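ATP phosphoribosyltransferase (Methanobacterium thermoautotrophicum, PDB 2VD3) catalyses the condensation of ATP with 5-phosphoribose 1-diphosphate, releasing diphosphate, in the first step of histidine biosynthesis, and is captured here in a histidine-inhibited form. Local coordinates at the interface of chains A and B and the interface of chains A and C. Coordinates in Å, arbitrary orientation; residue numbers count along the deposited sequence, not the author numbering. Chains: chain A/B/C, ATP phosphoribosyltransferase.

Contact 1: the interface of chains A and B. Residues chain A 6, 38-39, 50, 65; chain B 148, 151-152.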
ATOM      1  N   ARG A   6      -5.749   0.464 -31.303  1.00 49.65           N
ATOM      2  CA  ARG A   6      -5.697   0.576 -29.867  1.00 48.99           C
ATOM      3  C   ARG A   6      -6.106  -0.770 -29.295  1.00 48.35           C
ATOM      4  O   ARG A   6      -7.178  -1.289 -29.613  1.00 48.19           O
ATOM      5  CB  ARG A   6      -6.632   1.699 -29.397  1.00 48.89           C
ATOM      6  CG  ARG A   6      -6.646   1.929 -27.890  1.00 49.28           C
ATOM      7  CD  ARG A   6      -7.772   2.869 -27.475  1.00 49.27           C
ATOM      8  NE  ARG A   6      -7.434   4.245 -27.811  1.00 51.05           N
ATOM      9  CZ  ARG A   6      -8.311   5.221 -28.018  1.00 51.15           C
ATOM     10  NH1 ARG A   6      -7.874   6.429 -28.333  1.00 50.04           N
ATOM     11  NH2 ARG A   6      -9.618   4.990 -27.925  1.00 52.90           N
ATOM     12  N   LEU A  38      -3.280   6.590 -19.026  1.00 56.91           N
ATOM     13  CA  LEU A  38      -4.291   5.599 -19.357  1.00 56.03           C
ATOM     14  C   LEU A  38      -3.975   4.978 -20.718  1.00 55.37           C
ATOM     15  O   LEU A  38      -4.434   3.870 -21.036  1.00 55.16           O
ATOM     16  CB  LEU A  38      -5.681   6.243 -19.376  1.00 56.18           C
ATOM     17  CG  LEU A  38      -6.863   5.289 -19.134  1.00 56.74           C
ATOM     18  CD1 LEU A  38      -7.283   5.326 -17.662  1.00 56.77           C
ATOM     19  CD2 LEU A  38      -8.053   5.594 -20.053  1.00 55.95           C
ATOM     20  N   PHE A  39      -3.200   5.707 -21.520  1.00 54.38           N
ATOM     21  CA  PHE A  39      -2.716   5.218 -22.811  1.00 53.38           C
ATOM     22  C   PHE A  39      -1.197   5.129 -22.810  1.00 52.57           C
ATOM     23  O   PHE A  39      -0.528   5.829 -22.049  1.00 52.31           O
ATOM     24  CB  PHE A  39      -3.181   6.123 -23.953  1.00 53.40           C
ATOM     25  CG  PHE A  39      -4.667   6.243 -24.060  1.00 53.85           C
ATOM     26  CD1 PHE A  39      -5.335   7.311 -23.465  1.00 54.39           C
ATOM     27  CD2 PHE A  39      -5.411   5.285 -24.750  1.00 53.81           C
ATOM     28  CE1 PHE A  39      -6.719   7.428 -23.564  1.00 54.92           C
ATOM     29  CE2 PHE A  39      -6.793   5.391 -24.849  1.00 53.98           C
ATOM     30  CZ  PHE A  39      -7.451   6.467 -24.257  1.00 54.10           C
ATOM     31  N   MET A  50      -4.413   0.818 -24.409  1.00 46.90           N
ATOM     32  CA  MET A  50      -5.281   1.435 -23.420  1.00 47.57           C
ATOM     33  C   MET A  50      -5.424   0.539 -22.194  1.00 47.24           C
ATOM     34  O   MET A  50      -5.899  -0.596 -22.295  1.00 47.74           O
ATOM     35  CB  MET A  50      -6.666   1.749 -23.996  1.00 47.47           C
ATOM     36  CG  MET A  50      -7.556   2.464 -22.979  1.00 47.91           C
ATOM     37  SD  MET A  50      -9.185   2.966 -23.551  1.00 49.07           S
ATOM     38  CE  MET A  50      -9.906   1.371 -23.940  1.00 45.35           C
ATOM     39  N   ALA A  65     -14.286   1.537 -28.760  1.00 47.28           N
ATOM     40  CA  ALA A  65     -13.358   2.370 -27.994  1.00 46.90           C
ATOM     41  C   ALA A  65     -11.953   1.777 -28.059  1.00 46.68           C
ATOM     42  O   ALA A  65     -10.960   2.499 -27.945  1.00 47.27           O
ATOM     43  CB  ALA A  65     -13.814   2.490 -26.560  1.00 46.84           C
TER
ATOM     44  N   ILE B 148     -14.750   9.302 -18.062  1.00 51.39           N
ATOM     45  CA  ILE B 148     -13.829   9.164 -19.190  1.00 51.33           C
ATOM     46  C   ILE B 148     -14.488   8.529 -20.427  1.00 50.70           C
ATOM     47  O   ILE B 148     -13.926   8.576 -21.525  1.00 50.69           O
ATOM     48  CB  ILE B 148     -12.547   8.408 -18.736  1.00 51.63           C
ATOM     49  CG1 ILE B 148     -11.876   9.176 -17.580  1.00 52.58           C
ATOM     50  CG2 ILE B 148     -11.563   8.244 -19.885  1.00 52.31           C
ATOM     51  CD1 ILE B 148     -11.049   8.325 -16.638  1.00 53.82           C
ATOM     52  N   PHE B 151     -14.862  10.782 -23.742  1.00 50.72           N
ATOM     53  CA  PHE B 151     -13.509  11.020 -24.275  1.00 51.16           C
ATOM     54  C   PHE B 151     -12.969   9.834 -25.081  1.00 51.15           C
ATOM     55  O   PHE B 151     -12.312  10.028 -26.097  1.00 51.15           O
ATOM     56  CB  PHE B 151     -12.555  11.375 -23.127  1.00 51.53           C
ATOM     57  CG  PHE B 151     -11.120  11.610 -23.548  1.00 52.85           C
ATOM     58  CD1 PHE B 151     -10.800  12.538 -24.543  1.00 53.20           C
ATOM     59  CD2 PHE B 151     -10.078  10.931 -22.905  1.00 54.22           C
ATOM     60  CE1 PHE B 151      -9.471  12.757 -24.921  1.00 53.50           C
ATOM     61  CE2 PHE B 151      -8.741  11.149 -23.272  1.00 54.32           C
ATOM     62  CZ  PHE B 151      -8.438  12.065 -24.281  1.00 53.67           C
ATOM     63  N   ILE B 152     -13.256   8.614 -24.630  1.00 51.05           N
ATOM     64  CA  ILE B 152     -12.813   7.402 -25.334  1.00 50.85           C
ATOM     65  C   ILE B 152     -13.851   6.903 -26.349  1.00 50.89           C
ATOM     66  O   ILE B 152     -13.540   6.091 -27.215  1.00 51.13           O
ATOM     67  CB  ILE B 152     -12.391   6.264 -24.346  1.00 50.86           C
ATOM     68  CG1 ILE B 152     -13.557   5.858 -23.441  1.00 50.67           C
ATOM     69  CG2 ILE B 152     -11.177   6.697 -23.507  1.00 50.95           C
ATOM     70  CD1 ILE B 152     -13.280   4.686 -22.539  1.00 50.73           C
TER
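The A:Phe39 ring presents its CZ tip to the CG2 methyl of B:Ile152, 3.8 Å away, while its CE2 rim atom lies against one face of the A:Arg6 guanidinium. That rim atom stands 3.2 Å above the guanidinium plane, offset from its centre, so the ring backs the cation without stacking squarely on it. At the edge of the same guanidinium and in its plane sits the backbone O of A:Ala65, which accepts a hydrogen bond from A:Arg6 NH2 at 2.8 Å, with 155° at the hydrogen. Ring and carbonyl together hold the turn of the A:Arg6 tip, which is bent at chi3 (-76°). B:Ile152 stands on the final turn of helix 149-152 and is the most deeply covered residue of the patch. Its chi1 of 60° wedges CG1 between the backbone N and the carbonyl carbon and swings CG2 towards chain A, where A:Met50 SD also approaches that methyl, at 4.2 Å. The B:Ile152 carbonyl O faces A:Ala65, with the CB methyl 3.7 Å away; A:Arg6 NH2 is slightly more distant and does not bond to it, although its positive charge may still favour this helix-end oxygen. Around the isoleucine the fit is looser: B:Phe151 CE2 comes to 4.2 Å from A:Phe39 CE1, and A:Leu38 meets B:Ile148 methyl to methyl. With its polar link kept inside chain A, this apolar patch is one half of a repeated feature in a two-fold interface, where B:Ile152 and its twin probably help pair the subunits within the hexameric assembly.

Contact 2: the interface of chains A and C. Residues chain A 217, 261, 281-283; chain C 24, 27, 285-286.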
ATOM      1  N   ARG A 217      11.732 -25.233 -26.632  1.00 48.41           N
ATOM      2  CA  ARG A 217      13.066 -24.661 -26.475  1.00 48.21           C
ATOM      3  C   ARG A 217      13.965 -25.179 -27.589  1.00 47.81           C
ATOM      4  O   ARG A 217      13.656 -26.205 -28.206  1.00 47.75           O
ATOM      5  CB  ARG A 217      13.662 -25.019 -25.106  1.00 48.31           C
ATOM      6  CG  ARG A 217      12.882 -24.563 -23.879  1.00 49.42           C
ATOM      7  CD  ARG A 217      12.773 -23.043 -23.771  1.00 53.42           C
ATOM      8  NE  ARG A 217      12.563 -22.619 -22.385  1.00 55.98           N
ATOM      9  CZ  ARG A 217      11.383 -22.565 -21.765  1.00 57.11           C
ATOM     10  NH1 ARG A 217      11.323 -22.174 -20.495  1.00 58.06           N
ATOM     11  NH2 ARG A 217      10.267 -22.898 -22.401  1.00 56.86           N
ATOM     12  N   GLU A 261       9.081 -29.151 -24.011  1.00 52.77           N
ATOM     13  CA  GLU A 261       9.409 -29.294 -22.587  1.00 53.73           C
ATOM     14  C   GLU A 261       8.997 -30.624 -21.946  1.00 53.78           C
ATOM     15  O   GLU A 261       9.639 -31.067 -20.997  1.00 54.02           O
ATOM     16  CB  GLU A 261       8.837 -28.128 -21.779  1.00 53.96           C
ATOM     17  CG  GLU A 261       9.553 -26.799 -22.024  1.00 56.00           C
ATOM     18  CD  GLU A 261      10.698 -26.539 -21.054  1.00 57.12           C
ATOM     19  OE1 GLU A 261      10.628 -25.520 -20.334  1.00 58.55           O
ATOM     20  OE2 GLU A 261      11.663 -27.333 -21.012  1.00 57.44           O
ATOM     21  N   VAL A 281      20.048 -25.425 -23.385  1.00 41.05           N
ATOM     22  CA  VAL A 281      18.655 -25.151 -23.659  1.00 40.66           C
ATOM     23  C   VAL A 281      18.556 -23.650 -23.832  1.00 40.78           C
ATOM     24  O   VAL A 281      18.796 -22.902 -22.891  1.00 40.93           O
ATOM     25  CB  VAL A 281      17.731 -25.663 -22.533  1.00 40.85           C
ATOM     26  CG1 VAL A 281      16.272 -25.500 -22.933  1.00 40.10           C
ATOM     27  CG2 VAL A 281      18.024 -27.143 -22.221  1.00 39.80           C
ATOM     28  N   VAL A 282      18.243 -23.228 -25.057  1.00 40.85           N
ATOM     29  CA  VAL A 282      18.214 -21.820 -25.454  1.00 40.78           C
ATOM     30  C   VAL A 282      16.741 -21.423 -25.648  1.00 41.10           C
ATOM     31  O   VAL A 282      15.977 -22.191 -26.234  1.00 41.44           O
ATOM     32  CB  VAL A 282      19.001 -21.617 -26.788  1.00 40.56           C
ATOM     33  CG1 VAL A 282      19.050 -20.156 -27.198  1.00 40.38           C
ATOM     34  CG2 VAL A 282      20.406 -22.168 -26.687  1.00 40.92           C
ATOM     35  N   PRO A 283      16.336 -20.229 -25.167  1.00 40.91           N
ATOM     36  CA  PRO A 283      14.936 -19.841 -25.312  1.00 41.09           C
ATOM     37  C   PRO A 283      14.560 -19.478 -26.751  1.00 41.55           C
ATOM     38  O   PRO A 283      15.405 -18.994 -27.522  1.00 41.41           O
ATOM     39  CB  PRO A 283      14.823 -18.599 -24.423  1.00 40.90           C
ATOM     40  CG  PRO A 283      16.193 -18.015 -24.430  1.00 40.89           C
ATOM     41  CD  PRO A 283      17.131 -19.190 -24.486  1.00 41.07           C
TER
ATOM     42  N   GLU C  24      10.411 -21.011 -13.407  1.00 46.93           N
ATOM     43  CA  GLU C  24      10.093 -20.611 -14.767  1.00 46.85           C
ATOM     44  C   GLU C  24      11.183 -21.062 -15.747  1.00 46.43           C
ATOM     45  O   GLU C  24      10.892 -21.739 -16.735  1.00 46.23           O
ATOM     46  CB  GLU C  24       9.897 -19.092 -14.820  1.00 47.34           C
ATOM     47  CG  GLU C  24       9.870 -18.472 -16.216  1.00 48.93           C
ATOM     48  CD  GLU C  24       8.556 -18.674 -16.935  1.00 52.18           C
ATOM     49  OE1 GLU C  24       7.711 -19.454 -16.441  1.00 53.57           O
ATOM     50  OE2 GLU C  24       8.369 -18.051 -18.011  1.00 54.54           O
ATOM     51  N   GLY C  27      11.535 -24.839 -16.560  1.00 45.52           N
ATOM     52  CA  GLY C  27      10.391 -25.443 -17.244  1.00 46.03           C
ATOM     53  C   GLY C  27       9.192 -25.700 -16.344  1.00 46.35           C
ATOM     54  O   GLY C  27       8.241 -26.378 -16.744  1.00 46.28           O
ATOM     55  N   GLU C 285      19.274 -20.670 -21.286  1.00 41.20           N
ATOM     56  CA  GLU C 285      18.407 -20.922 -20.138  1.00 41.36           C
ATOM     57  C   GLU C 285      18.932 -22.027 -19.206  1.00 41.31           C
ATOM     58  O   GLU C 285      18.910 -21.890 -17.984  1.00 41.14           O
ATOM     59  CB  GLU C 285      16.988 -21.228 -20.615  1.00 41.44           C
ATOM     60  CG  GLU C 285      15.916 -20.985 -19.579  1.00 42.25           C
ATOM     61  CD  GLU C 285      14.533 -21.293 -20.107  1.00 44.44           C
ATOM     62  OE1 GLU C 285      13.693 -20.371 -20.149  1.00 46.54           O
ATOM     63  OE2 GLU C 285      14.283 -22.453 -20.491  1.00 43.49           O
ATOM     64  N   ARG C 286      19.401 -23.121 -19.789  1.00 41.79           N
ATOM     65  CA  ARG C 286      19.850 -24.292 -19.024  1.00 42.03           C
ATOM     66  C   ARG C 286      21.087 -24.876 -19.669  1.00 42.48           C
ATOM     67  O   ARG C 286      21.155 -24.993 -20.898  1.00 42.62           O
ATOM     68  CB  ARG C 286      18.778 -25.373 -19.018  1.00 41.40           C
ATOM     69  CG  ARG C 286      17.681 -25.188 -18.016  1.00 41.60           C
ATOM     70  CD  ARG C 286      16.472 -26.067 -18.337  1.00 39.55           C
ATOM     71  NE  ARG C 286      15.379 -25.295 -18.914  1.00 38.42           N
ATOM     72  CZ  ARG C 286      14.223 -25.810 -19.329  1.00 41.04           C
ATOM     73  NH1 ARG C 286      13.977 -27.118 -19.242  1.00 41.26           N
ATOM     74  NH2 ARG C 286      13.295 -25.009 -19.833  1.00 42.20           N
TER
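Strand 279-283 of chain A pairs antiparallel with the C-terminal segment of chain C at A:Val281 and C:Arg286: A:Val281 N donates to C:Arg286 O at 2.8 Å, and A:Val281 O accepts from the amides of both C:Glu285 and C:Arg286. From this short ribbon two side chains of chain C reach into a charged network. C:Glu285, with CG anti to the backbone N (chi1 -158°) and the chain extended beyond it, crosses A:Arg217 at about a right angle. The arginine grips it side-on, NE to OE2 at 2.6 Å and NH1 to OE1 at 3.0 Å, both oxygens being met on their syn sides although the two flat groups are turned 62° apart. C:Arg286 bends at chi3 (-104°) and meets A:Glu261 tip to tip in an end-on grip: NH2 donates to OE1 at 2.8 Å, and NH1 to the syn lone pair of OE2 at 2.9 Å. A:Val281 CG1 lies over one face of its guanidinium, 4.0 Å above the plane, and the backbone N of C:Gly27 over the opposite face, both offset toward the rim, while the edge of the group does the bonding. A:Arg217 NH2 also approaches A:Glu261 OE1 within chain A, closing a ring of alternating charges that probably softens repulsion between the two carboxylates. This interchain pairing may help hold the hexameric assembly together. C:Glu285 OE2 is the shared corner: A:Arg217 NE reaches it from one face of the carboxylate plane, and C:Arg286 NH2, 2.8 Å away, from the other.

The C-alpha centres of contact 1 and contact 2 lie about 37 Å apart, and the two patches have no residue in common. On chain A, contact 1 draws on the early strands 5-10, 39-42 and 47-52, whereas contact 2 uses strands 216-224 and 279-283 of the C-terminal region, which also carries the histidine pocket. Chain A can therefore hold chains B and C at once. The two-fold pairing of contact 1 and the differently related pairing of contact 2 would together build the six-chain assembly; this structure alone does not show whether contact 2 responds to the inhibitor.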